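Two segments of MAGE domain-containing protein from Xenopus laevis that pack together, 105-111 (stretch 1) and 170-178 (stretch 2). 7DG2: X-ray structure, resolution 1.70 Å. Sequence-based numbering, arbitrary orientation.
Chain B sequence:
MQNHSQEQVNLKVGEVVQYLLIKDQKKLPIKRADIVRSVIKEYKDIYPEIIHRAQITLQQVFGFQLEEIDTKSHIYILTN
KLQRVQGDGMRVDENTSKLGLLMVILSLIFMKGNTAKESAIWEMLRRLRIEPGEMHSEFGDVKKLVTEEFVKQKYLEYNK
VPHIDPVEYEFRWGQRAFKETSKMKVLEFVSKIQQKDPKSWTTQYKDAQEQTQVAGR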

# COMPACT_ATOMS: atom_id res chain seq x y z
N ILE B 105 -16.42 4.50 14.90
CA ILE B 105 -16.02 4.57 16.30
C ILE B 105 -15.68 6.01 16.69
O ILE B 105 -16.11 6.51 17.74
CB ILE B 105 -14.84 3.62 16.56
CG1 ILE B 105 -15.27 2.17 16.35
CG2 ILE B 105 -14.28 3.81 17.97
CD1 ILE B 105 -14.09 1.19 16.39
N LEU B 106 -14.90 6.71 15.85
CA LEU B 106 -14.60 8.11 16.14
C LEU B 106 -15.88 8.93 16.24
O LEU B 106 -15.97 9.87 17.03
CB LEU B 106 -13.70 8.70 15.05
CG LEU B 106 -12.26 8.16 14.96
CD1 LEU B 106 -11.57 8.74 13.73
CD2 LEU B 106 -11.47 8.49 16.21
N SER B 107 -16.87 8.60 15.40
CA SER B 107 -18.13 9.32 15.40
C SER B 107 -18.83 9.19 16.75
O SER B 107 -19.26 10.19 17.33
CB SER B 107 -19.04 8.82 14.28
OG SER B 107 -18.52 9.15 13.00
N LEU B 108 -18.95 7.96 17.26
CA LEU B 108 -19.63 7.76 18.53
C LEU B 108 -18.92 8.52 19.65
O LEU B 108 -19.55 9.22 20.44
CB LEU B 108 -19.71 6.27 18.86
CG LEU B 108 -20.43 5.96 20.19
CD1 LEU B 108 -21.88 6.39 20.10
CD2 LEU B 108 -20.32 4.49 20.59
N ILE B 109 -17.59 8.41 19.69
CA ILE B 109 -16.82 9.08 20.73
C ILE B 109 -17.07 10.58 20.70
O ILE B 109 -17.41 11.19 21.72
CB ILE B 109 -15.33 8.75 20.57
CG1 ILE B 109 -15.06 7.26 20.79
CG2 ILE B 109 -14.49 9.64 21.49
CD1 ILE B 109 -13.64 6.86 20.40
N PHE B 110 -16.91 11.19 19.53
CA PHE B 110 -17.07 12.64 19.43
C PHE B 110 -18.51 13.06 19.71
O PHE B 110 -18.74 14.02 20.46
CB PHE B 110 -16.62 13.10 18.03
CG PHE B 110 -17.14 14.45 17.64
CD1 PHE B 110 -16.73 15.59 18.33
CD2 PHE B 110 -18.04 14.59 16.60
CE1 PHE B 110 -17.22 16.85 17.97
CE2 PHE B 110 -18.53 15.84 16.23
CZ PHE B 110 -18.11 16.98 16.93
N MET B 111 -19.49 12.36 19.14
CA MET B 111 -20.87 12.80 19.25
C MET B 111 -21.39 12.67 20.68
O MET B 111 -22.31 13.41 21.06
CB MET B 111 -21.76 12.01 18.29
CG MET B 111 -21.50 12.29 16.78
SD MET B 111 -21.67 14.03 16.30
CE MET B 111 -23.46 14.18 16.23
N GLU B 170 -12.46 2.75 28.58
CA GLU B 170 -13.15 3.75 27.77
C GLU B 170 -12.22 4.23 26.67
O GLU B 170 -10.99 4.13 26.76
CB GLU B 170 -13.63 4.93 28.62
CG GLU B 170 -12.52 5.64 29.35
CD GLU B 170 -13.04 6.55 30.45
OE1 GLU B 170 -14.27 6.55 30.68
OE2 GLU B 170 -12.22 7.26 31.07
N PHE B 171 -12.82 4.78 25.62
CA PHE B 171 -12.10 5.19 24.42
C PHE B 171 -12.15 6.70 24.25
O PHE B 171 -13.18 7.33 24.50
CB PHE B 171 -12.70 4.55 23.18
CG PHE B 171 -12.37 3.10 23.00
CD1 PHE B 171 -11.22 2.72 22.33
CD2 PHE B 171 -13.26 2.12 23.41
CE1 PHE B 171 -10.95 1.38 22.10
CE2 PHE B 171 -13.00 0.78 23.19
CZ PHE B 171 -11.84 0.41 22.54
N ARG B 172 -11.04 7.27 23.78
CA ARG B 172 -11.00 8.65 23.30
C ARG B 172 -10.32 8.64 21.93
O ARG B 172 -9.70 7.65 21.53
CB ARG B 172 -10.23 9.56 24.26
CG ARG B 172 -10.68 9.49 25.71
CD ARG B 172 -9.92 10.51 26.57
NE ARG B 172 -10.13 11.87 26.09
CZ ARG B 172 -11.14 12.65 26.48
NH1 ARG B 172 -12.02 12.20 27.36
NH2 ARG B 172 -11.27 13.88 25.99
N TRP B 173 -10.42 9.76 21.21
CA TRP B 173 -9.60 9.94 20.02
C TRP B 173 -8.12 9.93 20.39
O TRP B 173 -7.72 10.53 21.39
CB TRP B 173 -9.90 11.27 19.32
CG TRP B 173 -11.19 11.37 18.58
CD1 TRP B 173 -12.33 10.65 18.77
CD2 TRP B 173 -11.46 12.28 17.51
NE1 TRP B 173 -13.30 11.05 17.88
CE2 TRP B 173 -12.79 12.05 17.09
CE3 TRP B 173 -10.71 13.26 16.85
CZ2 TRP B 173 -13.38 12.77 16.05
CZ3 TRP B 173 -11.30 13.98 15.81
CH2 TRP B 173 -12.63 13.73 15.43
N GLY B 174 -7.31 9.27 19.54
CA GLY B 174 -5.87 9.35 19.66
C GLY B 174 -5.26 10.52 18.88
O GLY B 174 -5.93 11.19 18.09
N GLN B 175 -3.96 10.73 19.12
CA GLN B 175 -3.25 11.85 18.51
C GLN B 175 -3.28 11.78 16.99
O GLN B 175 -3.33 12.82 16.32
CB GLN B 175 -1.80 11.87 19.02
CG GLN B 175 -1.64 12.18 20.52
CD GLN B 175 -0.34 11.64 21.11
OE1 GLN B 175 0.17 10.59 20.68
NE2 GLN B 175 0.22 12.35 22.09
N ARG B 176 -3.23 10.58 16.41
CA ARG B 176 -3.27 10.50 14.95
C ARG B 176 -4.62 10.95 14.40
O ARG B 176 -4.67 11.60 13.34
CB ARG B 176 -2.94 9.08 14.48
CG ARG B 176 -2.97 8.96 12.96
CD ARG B 176 -2.68 7.55 12.48
NE ARG B 176 -1.29 7.13 12.64
CZ ARG B 176 -0.30 7.41 11.80
NH1 ARG B 176 -0.52 8.15 10.72
NH2 ARG B 176 0.92 6.95 12.05
N ALA B 177 -5.73 10.65 15.10
CA ALA B 177 -7.04 11.11 14.64
C ALA B 177 -7.10 12.63 14.60
O ALA B 177 -7.65 13.21 13.66
CB ALA B 177 -8.15 10.55 15.54
N PHE B 178 -6.56 13.29 15.62
CA PHE B 178 -6.63 14.75 15.62
C PHE B 178 -5.80 15.37 14.51
O PHE B 178 -6.09 16.51 14.11
CB PHE B 178 -6.19 15.31 16.97
CG PHE B 178 -7.24 15.21 18.03
CD1 PHE B 178 -8.37 16.01 17.96
CD2 PHE B 178 -7.11 14.31 19.07
CE1 PHE B 178 -9.36 15.92 18.93
CE2 PHE B 178 -8.09 14.22 20.04
CZ PHE B 178 -9.21 15.02 19.97

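The apolar centre of this contact is the indole of Trp173, which has more of its surface covered by the opposing stretch (93 Å²) than any other residue here. Leu106 lies over one face of that ring: its CD2 is 3.5 Å from the centroid of the five-membered ring of Trp173 and only 15° off the ring normal, the geometry of a CH-pi contact in which a weakly polarised methyl meets the electron-rich pi cloud. The closest side-chain atoms of the pair, Leu106 CD2 and Trp173 CD1, are likewise 3.5 Å apart. The leucine, an m,t rotamer, also places CD2 4.0 Å from CB of Ala177, so one methyl group touches both the end of the strand and the helix that follows it.

Ile109, one helical turn beyond Ile105, points its CA-to-CB bond toward the strand and reaches it at several places. Its CG2 lies 3.6 Å from CD1 of Trp173 and 4.1 Å from CA of Arg172, while its CD1 lies 3.7 Å from CB of Phe171. These distances are those of van der Waals packing, and the 72 Å² covered on Ile109 is the largest share in stretch 1. Phe171 joins mainly through the base of its side chain, since its ring leads away. Phe110 behaves similarly: its CB approaches CZ2 of Trp173 at 3.8 Å, but the end of its side chain turns away from the strand.

The backbone frame explains why a few residues carry the contact. Helix 105-111 and strand 170-173 cross almost perpendicularly, at 95° between their N-to-C directions, with a closest axial approach of 8.2 Å. The nearest CA pairs are Ile109 CA with Arg172 CA at 6.4 Å and Leu106 CA with Trp173 CA at 6.6 Å. Such a crossing confines close contact to a short segment of each element, and the two stretches together bury 338 Å².

Polar bonding across the contact consists of a single hydrogen bond, from Trp173 NE1 to Leu106 O at 3.0 Å with an N-H...O angle of 161°, close to linear. The same carbonyl accepts the helical bond from Phe110 N, with 3.0 Å between Phe110 N and Leu106 O, so the indole adds a second donor without displacing the first. The indole N-H is thereby satisfied within an otherwise apolar setting. At the margin, Arg172 directs its CA-to-CB bond away from the helix, and the nearest approach of its side chain to stretch 1 is 5.1 Å, from Arg172 CB to Ile109 CG2.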